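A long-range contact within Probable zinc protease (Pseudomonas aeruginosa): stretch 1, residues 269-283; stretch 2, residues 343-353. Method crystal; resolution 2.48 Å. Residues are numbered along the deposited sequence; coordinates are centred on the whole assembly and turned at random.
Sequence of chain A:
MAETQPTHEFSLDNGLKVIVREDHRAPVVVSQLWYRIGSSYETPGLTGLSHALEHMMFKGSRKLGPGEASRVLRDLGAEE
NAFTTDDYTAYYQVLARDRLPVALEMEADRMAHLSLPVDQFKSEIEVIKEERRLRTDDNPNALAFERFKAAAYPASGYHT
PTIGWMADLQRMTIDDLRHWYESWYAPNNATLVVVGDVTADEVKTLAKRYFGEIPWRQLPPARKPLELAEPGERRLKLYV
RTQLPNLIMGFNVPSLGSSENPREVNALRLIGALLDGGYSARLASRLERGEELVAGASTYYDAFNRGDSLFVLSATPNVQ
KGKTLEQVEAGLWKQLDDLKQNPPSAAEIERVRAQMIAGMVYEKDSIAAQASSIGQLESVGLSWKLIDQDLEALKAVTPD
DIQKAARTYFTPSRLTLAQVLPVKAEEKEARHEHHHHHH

Stretch 1 269-283: RLIGALLDGGYSARL
Stretch 2 343-353: PPSAAEIERVR

Val-352 is the apolar centre of this contact. Its CA-to-CB bond points toward stretch 1, and chi1 is t (160°). Its CG1 lies 3.3 Å from Ala-273 CB, a tight approach. The same Val-352 CG1 is 3.6 Å from Leu-274 N, 4.2 Å from Leu-274 CG and 4.2 Å from Leu-270 CD1. One methyl thus packs against three residues on one side of a helix.

That helix covers 269-276 and begins earlier in the chain. The partner helix covers 346-353 and continues beyond it. Their axes cross almost at right angles, at 94°, with a closest approach of 9.3 Å. The register is set by two pairs: Leu-274 CA to Val-352 CA is 6.2 Å, and Leu-270 CA to Arg-353 CA is 6.8 Å. Both helices keep phi/psi near -64/-40, except that Asp-276 shifts to -111/-23 and Ala-346 to -63/-23.

Leu-270 and Leu-274 start sideways, but their ends come nearer to stretch 2. Leu-270 has chi1 -108°, between wells, and chi2 m. Its CD1 reaches Arg-353 CB at 4.0 Å and Ile-349 CG2 at 4.2 Å. Leu-274 is m,t. Its CD2 lies 3.6 Å from Glu-348 CG, and its CD1 lies 4.4 Å from Pro-344 CG. Ile-271 and Leu-275 point away.

Pro-344 (-71/149) precedes the second helix. Ser-345 (-73/148, chi1 p) caps it: Glu-348 N donates to Ser-345 OG at 3.0 Å.

Stretch 1 leaves the helix at Gly-277 (-92/101). Gly-278 follows at 112/165, where a CB would jam against the preceding carbonyl oxygen. Tyr-279 (-66/-39) and Ser-280 (-93/-1) complete the turn. Ala-281 (-65/157) is the N-cap of the next helix. Arg-282 N donates to Leu-274 O at 3.1 Å and Leu-283 N to Leu-275 O at 3.1 Å, tying the new helix to the old one.

The CA-to-CB bond of Arg-282 points sideways, but its end comes nearer to stretch 2, with chi1 to chi4 of -97°, 112°, 132° and 87°. Glu-348 is t,t with chi3 38°. Arg-282 NH1 and Glu-348 OE2 form a salt bridge at 2.5 Å, pairing opposite charges beside the leucine packing. Glu-348 OE1 lies over one face of the guanidinium.

Arg-351 marks the outer polar edge. Its chi angles are 161°, -167°, 84° and 108°, which bring its end to the turn. Ser-280 OG (chi1 p) sits over one guanidinium face, 2.8 Å from Arg-351 NH2. The angle is poor, so this is no hydrogen bond.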

ATOM      1  N   ARG A 269     -17.136 -10.910  17.113  1.00 39.59           N
ATOM      2  CA  ARG A 269     -18.429 -10.611  16.568  1.00 39.99           C
ATOM      3  C   ARG A 269     -19.412 -10.349  17.668  1.00 41.04           C
ATOM      4  O   ARG A 269     -20.169  -9.422  17.613  1.00 42.33           O
ATOM      5  CB  ARG A 269     -18.890 -11.772  15.721  1.00 40.52           C
ATOM      6  CG  ARG A 269     -17.787 -12.289  14.848  1.00 41.95           C
ATOM      7  CD  ARG A 269     -18.196 -13.478  14.034  1.00 44.32           C
ATOM      8  NE  ARG A 269     -19.518 -13.349  13.472  1.00 44.22           N
ATOM      9  CZ  ARG A 269     -20.196 -14.350  12.953  1.00 46.29           C
ATOM     10  NH1 ARG A 269     -19.684 -15.540  12.931  1.00 50.47           N
ATOM     11  NH2 ARG A 269     -21.381 -14.160  12.457  1.00 48.02           N
ATOM     12  N   LEU A 270     -19.356 -11.178  18.683  1.00 41.70           N
ATOM     13  CA  LEU A 270     -20.169 -11.055  19.847  1.00 40.30           C
ATOM     14  C   LEU A 270     -19.878  -9.761  20.579  1.00 42.62           C
ATOM     15  O   LEU A 270     -20.766  -9.151  21.099  1.00 45.36           O
ATOM     16  CB  LEU A 270     -19.947 -12.257  20.759  1.00 46.48           C
ATOM     17  CG  LEU A 270     -20.990 -13.352  20.938  1.00 47.47           C
ATOM     18  CD1 LEU A 270     -22.354 -12.789  21.187  1.00 49.75           C
ATOM     19  CD2 LEU A 270     -21.053 -14.267  19.745  1.00 50.55           C
ATOM     20  N   ILE A 271     -18.635  -9.335  20.623  1.00 40.34           N
ATOM     21  CA  ILE A 271     -18.300  -8.091  21.285  1.00 40.73           C
ATOM     22  C   ILE A 271     -18.944  -6.909  20.605  1.00 40.77           C
ATOM     23  O   ILE A 271     -19.375  -5.996  21.262  1.00 42.90           O
ATOM     24  CB  ILE A 271     -16.778  -7.903  21.447  1.00 40.62           C
ATOM     25  CG1 ILE A 271     -16.259  -8.758  22.569  1.00 41.71           C
ATOM     26  CG2 ILE A 271     -16.401  -6.491  21.811  1.00 39.10           C
ATOM     27  CD1 ILE A 271     -14.797  -9.048  22.451  1.00 40.36           C
ATOM     28  N   GLY A 272     -19.004  -6.927  19.292  1.00 38.42           N
ATOM     29  CA  GLY A 272     -19.649  -5.855  18.600  1.00 39.22           C
ATOM     30  C   GLY A 272     -21.096  -5.747  18.950  1.00 39.11           C
ATOM     31  O   GLY A 272     -21.608  -4.695  19.118  1.00 36.35           O
ATOM     32  N   ALA A 273     -21.746  -6.878  19.040  1.00 40.07           N
ATOM     33  CA  ALA A 273     -23.132  -6.944  19.390  1.00 44.35           C
ATOM     34  C   ALA A 273     -23.393  -6.446  20.788  1.00 42.72           C
ATOM     35  O   ALA A 273     -24.372  -5.813  21.043  1.00 47.11           O
ATOM     36  CB  ALA A 273     -23.646  -8.343  19.188  1.00 44.30           C
ATOM     37  N   LEU A 274     -22.498  -6.749  21.695  1.00 42.94           N
ATOM     38  CA  LEU A 274     -22.585  -6.261  23.037  1.00 46.54           C
ATOM     39  C   LEU A 274     -22.473  -4.761  23.118  1.00 46.16           C
ATOM     40  O   LEU A 274     -23.035  -4.149  23.972  1.00 41.29           O
ATOM     41  CB  LEU A 274     -21.485  -6.866  23.887  1.00 46.88           C
ATOM     42  CG  LEU A 274     -21.625  -8.281  24.390  1.00 52.37           C
ATOM     43  CD1 LEU A 274     -20.249  -8.775  24.740  1.00 55.84           C
ATOM     44  CD2 LEU A 274     -22.547  -8.384  25.587  1.00 51.21           C
ATOM     45  N   LEU A 275     -21.589  -4.197  22.339  1.00 47.54           N
ATOM     46  CA  LEU A 275     -21.435  -2.771  22.285  1.00 49.28           C
ATOM     47  C   LEU A 275     -22.501  -1.946  21.565  1.00 54.60           C
ATOM     48  O   LEU A 275     -22.954  -0.932  22.065  1.00 50.00           O
ATOM     49  CB  LEU A 275     -20.040  -2.446  21.786  1.00 47.21           C
ATOM     50  CG  LEU A 275     -18.923  -2.963  22.679  1.00 44.27           C
ATOM     51  CD1 LEU A 275     -17.624  -2.998  21.943  1.00 43.60           C
ATOM     52  CD2 LEU A 275     -18.776  -2.109  23.901  1.00 44.59           C
ATOM     53  N   ASP A 276     -22.842  -2.374  20.354  1.00 60.46           N
ATOM     54  CA  ASP A 276     -23.623  -1.596  19.411  1.00 66.64           C
ATOM     55  C   ASP A 276     -25.020  -2.093  19.136  1.00 66.32           C
ATOM     56  O   ASP A 276     -25.840  -1.338  18.677  1.00 70.11           O
ATOM     57  CB  ASP A 276     -22.845  -1.499  18.092  1.00 74.28           C
ATOM     58  CG  ASP A 276     -23.643  -0.880  16.959  1.00 77.00           C
ATOM     59  OD1 ASP A 276     -24.353   0.106  17.180  1.00 74.64           O
ATOM     60  OD2 ASP A 276     -23.566  -1.389  15.841  1.00 73.42           O
ATOM     61  N   GLY A 277     -25.334  -3.342  19.343  1.00 70.82           N
ATOM     62  CA  GLY A 277     -26.639  -3.730  18.873  1.00 73.21           C
ATOM     63  C   GLY A 277     -27.754  -3.609  19.871  1.00 65.89           C
ATOM     64  O   GLY A 277     -27.896  -4.465  20.702  1.00 82.39           O
ATOM     65  N   GLY A 278     -28.549  -2.565  19.775  1.00 53.53           N
ATOM     66  CA  GLY A 278     -29.669  -2.431  20.658  1.00 52.40           C
ATOM     67  C   GLY A 278     -29.654  -1.332  21.677  1.00 48.43           C
ATOM     68  O   GLY A 278     -28.669  -0.719  21.914  1.00 52.76           O
ATOM     69  N   TYR A 279     -30.813  -1.082  22.242  1.00 44.32           N
ATOM     70  CA  TYR A 279     -31.067  -0.043  23.208  1.00 44.30           C
ATOM     71  C   TYR A 279     -30.323  -0.294  24.488  1.00 43.36           C
ATOM     72  O   TYR A 279     -29.842   0.604  25.113  1.00 41.19           O
ATOM     73  CB  TYR A 279     -32.574   0.045  23.432  1.00 42.57           C
ATOM     74  CG  TYR A 279     -33.047   1.069  24.392  1.00 42.43           C
ATOM     75  CD1 TYR A 279     -33.132   2.377  24.039  1.00 40.38           C
ATOM     76  CD2 TYR A 279     -33.426   0.716  25.652  1.00 42.81           C
ATOM     77  CE1 TYR A 279     -33.578   3.314  24.925  1.00 40.77           C
ATOM     78  CE2 TYR A 279     -33.862   1.644  26.540  1.00 41.24           C
ATOM     79  CZ  TYR A 279     -33.943   2.936  26.168  1.00 43.27           C
ATOM     80  OH  TYR A 279     -34.390   3.823  27.083  1.00 45.69           O
ATOM     81  N   SER A 280     -30.273  -1.551  24.873  1.00 47.55           N
ATOM     82  CA  SER A 280     -29.689  -1.967  26.113  1.00 50.66           C
ATOM     83  C   SER A 280     -28.240  -2.342  25.959  1.00 52.96           C
ATOM     84  O   SER A 280     -27.575  -2.651  26.924  1.00 51.57           O
ATOM     85  CB  SER A 280     -30.467  -3.119  26.679  1.00 51.62           C
ATOM     86  OG  SER A 280     -30.764  -4.022  25.670  1.00 51.11           O
ATOM     87  N   ALA A 281     -27.753  -2.259  24.736  1.00 50.90           N
ATOM     88  CA  ALA A 281     -26.366  -2.491  24.447  1.00 50.00           C
ATOM     89  C   ALA A 281     -25.553  -1.417  25.128  1.00 48.77           C
ATOM     90  O   ALA A 281     -26.053  -0.369  25.429  1.00 43.50           O
ATOM     91  CB  ALA A 281     -26.128  -2.463  22.969  1.00 48.04           C
ATOM     92  N   ARG A 282     -24.292  -1.715  25.373  1.00 46.96           N
ATOM     93  CA  ARG A 282     -23.471  -0.932  26.267  1.00 47.33           C
ATOM     94  C   ARG A 282     -23.248   0.502  25.889  1.00 43.33           C
ATOM     95  O   ARG A 282     -23.344   1.365  26.721  1.00 41.61           O
ATOM     96  CB  ARG A 282     -22.120  -1.588  26.394  1.00 45.01           C
ATOM     97  CG  ARG A 282     -21.989  -2.455  27.592  1.00 50.30           C
ATOM     98  CD  ARG A 282     -21.878  -3.907  27.243  1.00 53.41           C
ATOM     99  NE  ARG A 282     -20.781  -4.476  27.977  1.00 64.38           N
ATOM    100  CZ  ARG A 282     -20.880  -4.957  29.195  1.00 66.06           C
ATOM    101  NH1 ARG A 282     -22.042  -4.978  29.797  1.00 66.29           N
ATOM    102  NH2 ARG A 282     -19.827  -5.442  29.790  1.00 66.26           N
ATOM    103  N   LEU A 283     -22.937   0.753  24.644  1.00 41.61           N
ATOM    104  CA  LEU A 283     -22.655   2.092  24.255  1.00 45.39           C
ATOM    105  C   LEU A 283     -23.851   2.982  24.410  1.00 44.36           C
ATOM    106  O   LEU A 283     -23.714   4.105  24.820  1.00 44.12           O
ATOM    107  CB  LEU A 283     -22.153   2.136  22.832  1.00 48.25           C
ATOM    108  CG  LEU A 283     -20.789   1.546  22.584  1.00 47.73           C
ATOM    109  CD1 LEU A 283     -20.463   1.634  21.116  1.00 48.73           C
ATOM    110  CD2 LEU A 283     -19.785   2.290  23.411  1.00 45.42           C
ATOM    111  N   PRO A 343     -15.643 -10.023  32.748  1.00 87.31           N
ATOM    112  CA  PRO A 343     -16.307 -10.854  31.769  1.00 84.35           C
ATOM    113  C   PRO A 343     -17.783 -10.592  31.856  1.00 80.55           C
ATOM    114  O   PRO A 343     -18.294 -10.502  32.947  1.00 78.37           O
ATOM    115  CB  PRO A 343     -16.020 -12.241  32.290  1.00 85.60           C
ATOM    116  CG  PRO A 343     -14.658 -12.116  32.839  1.00 86.70           C
ATOM    117  CD  PRO A 343     -14.579 -10.753  33.440  1.00 86.45           C
ATOM    118  N   PRO A 344     -18.451 -10.418  30.737  1.00 74.02           N
ATOM    119  CA  PRO A 344     -19.885 -10.188  30.716  1.00 71.96           C
ATOM    120  C   PRO A 344     -20.675 -11.424  31.082  1.00 71.95           C
ATOM    121  O   PRO A 344     -20.241 -12.514  30.797  1.00 70.32           O
ATOM    122  CB  PRO A 344     -20.137  -9.857  29.264  1.00 75.32           C
ATOM    123  CG  PRO A 344     -19.124 -10.636  28.545  1.00 74.28           C
ATOM    124  CD  PRO A 344     -17.910 -10.629  29.394  1.00 76.88           C
ATOM    125  N   SER A 345     -21.825 -11.244  31.701  1.00 65.38           N
ATOM    126  CA  SER A 345     -22.660 -12.372  32.069  1.00 65.63           C
ATOM    127  C   SER A 345     -23.350 -13.024  30.906  1.00 74.02           C
ATOM    128  O   SER A 345     -23.727 -12.379  29.945  1.00 68.99           O
ATOM    129  CB  SER A 345     -23.705 -11.965  33.071  1.00 61.58           C
ATOM    130  OG  SER A 345     -24.765 -11.312  32.447  1.00 56.76           O
ATOM    131  N   ALA A 346     -23.544 -14.321  31.046  1.00 72.15           N
ATOM    132  CA  ALA A 346     -24.189 -15.094  30.034  1.00 69.70           C
ATOM    133  C   ALA A 346     -25.587 -14.576  29.891  1.00 69.68           C
ATOM    134  O   ALA A 346     -26.195 -14.762  28.868  1.00 81.89           O
ATOM    135  CB  ALA A 346     -24.183 -16.547  30.394  1.00 68.07           C
ATOM    136  N   ALA A 347     -26.095 -13.937  30.917  1.00 65.23           N
ATOM    137  CA  ALA A 347     -27.369 -13.314  30.778  1.00 65.58           C
ATOM    138  C   ALA A 347     -27.259 -12.242  29.753  1.00 70.15           C
ATOM    139  O   ALA A 347     -28.134 -12.100  28.947  1.00 77.48           O
ATOM    140  CB  ALA A 347     -27.822 -12.739  32.090  1.00 68.16           C
ATOM    141  N   GLU A 348     -26.214 -11.439  29.815  1.00 70.75           N
ATOM    142  CA  GLU A 348     -25.988 -10.460  28.767  1.00 69.50           C
ATOM    143  C   GLU A 348     -25.656 -11.063  27.427  1.00 58.47           C
ATOM    144  O   GLU A 348     -26.133 -10.610  26.433  1.00 60.70           O
ATOM    145  CB  GLU A 348     -24.902  -9.472  29.155  1.00 71.51           C
ATOM    146  CG  GLU A 348     -24.876  -8.211  28.321  1.00 74.36           C
ATOM    147  CD  GLU A 348     -23.830  -7.217  28.785  1.00 78.38           C
ATOM    148  OE1 GLU A 348     -22.754  -7.658  29.181  1.00 78.33           O
ATOM    149  OE2 GLU A 348     -24.077  -6.002  28.767  1.00 68.54           O
ATOM    150  N   ILE A 349     -24.786 -12.052  27.405  1.00 53.49           N
ATOM    151  CA  ILE A 349     -24.342 -12.620  26.154  1.00 59.85           C
ATOM    152  C   ILE A 349     -25.448 -13.288  25.401  1.00 66.67           C
ATOM    153  O   ILE A 349     -25.497 -13.215  24.199  1.00 69.35           O
ATOM    154  CB  ILE A 349     -23.236 -13.652  26.368  1.00 60.82           C
ATOM    155  CG1 ILE A 349     -22.024 -12.980  26.946  1.00 62.10           C
ATOM    156  CG2 ILE A 349     -22.816 -14.311  25.065  1.00 64.76           C
ATOM    157  CD1 ILE A 349     -20.836 -13.889  27.074  1.00 65.76           C
ATOM    158  N   GLU A 350     -26.269 -14.028  26.107  1.00 67.27           N
ATOM    159  CA  GLU A 350     -27.325 -14.737  25.458  1.00 66.60           C
ATOM    160  C   GLU A 350     -28.333 -13.838  24.819  1.00 65.50           C
ATOM    161  O   GLU A 350     -28.783 -14.122  23.743  1.00 69.35           O
ATOM    162  CB  GLU A 350     -28.002 -15.679  26.412  1.00 73.01           C
ATOM    163  CG  GLU A 350     -27.534 -17.094  26.236  1.00 83.22           C
ATOM    164  CD  GLU A 350     -28.017 -17.702  24.949  1.00 86.81           C
ATOM    165  OE1 GLU A 350     -29.187 -17.493  24.603  1.00 82.81           O
ATOM    166  OE2 GLU A 350     -27.230 -18.400  24.295  1.00 82.02           O
ATOM    167  N   ARG A 351     -28.698 -12.761  25.484  1.00 60.78           N
ATOM    168  CA  ARG A 351     -29.667 -11.855  24.920  1.00 61.24           C
ATOM    169  C   ARG A 351     -29.089 -11.314  23.663  1.00 61.11           C
ATOM    170  O   ARG A 351     -29.761 -11.165  22.676  1.00 56.43           O
ATOM    171  CB  ARG A 351     -29.931 -10.710  25.884  1.00 68.19           C
ATOM    172  CG  ARG A 351     -30.556  -9.478  25.279  1.00 75.13           C
ATOM    173  CD  ARG A 351     -30.494  -8.303  26.226  1.00 85.74           C
ATOM    174  NE  ARG A 351     -29.216  -7.615  26.150  1.00 96.23           N
ATOM    175  CZ  ARG A 351     -29.030  -6.421  25.607  1.00 97.36           C
ATOM    176  NH1 ARG A 351     -29.416  -6.174  24.367  1.00 94.03           N
ATOM    177  NH2 ARG A 351     -28.457  -5.471  26.315  1.00 95.16           N
ATOM    178  N   VAL A 352     -27.834 -10.942  23.742  1.00 57.44           N
ATOM    179  CA  VAL A 352     -27.115 -10.427  22.609  1.00 55.79           C
ATOM    180  C   VAL A 352     -26.867 -11.448  21.518  1.00 51.57           C
ATOM    181  O   VAL A 352     -26.926 -11.122  20.373  1.00 51.86           O
ATOM    182  CB  VAL A 352     -25.861  -9.694  23.092  1.00 61.32           C
ATOM    183  CG1 VAL A 352     -24.813  -9.535  22.018  1.00 62.30           C
ATOM    184  CG2 VAL A 352     -26.255  -8.352  23.647  1.00 59.49           C
ATOM    185  N   ARG A 353     -26.531 -12.660  21.886  1.00 48.74           N
ATOM    186  CA  ARG A 353     -26.329 -13.698  20.910  1.00 48.49           C
ATOM    187  C   ARG A 353     -27.584 -14.069  20.187  1.00 54.12           C
ATOM    188  O   ARG A 353     -27.569 -14.374  19.017  1.00 55.00           O
ATOM    189  CB  ARG A 353     -25.752 -14.935  21.550  1.00 50.69           C
ATOM    190  CG  ARG A 353     -25.164 -15.909  20.564  1.00 50.29           C
ATOM    191  CD  ARG A 353     -24.933 -17.248  21.204  1.00 54.03           C
ATOM    192  NE  ARG A 353     -24.432 -17.102  22.549  1.00 57.97           N
ATOM    193  CZ  ARG A 353     -23.841 -18.057  23.227  1.00 59.18           C
ATOM    194  NH1 ARG A 353     -23.674 -19.225  22.683  1.00 71.49           N
ATOM    195  NH2 ARG A 353     -23.428 -17.842  24.444  1.00 59.99           N
TER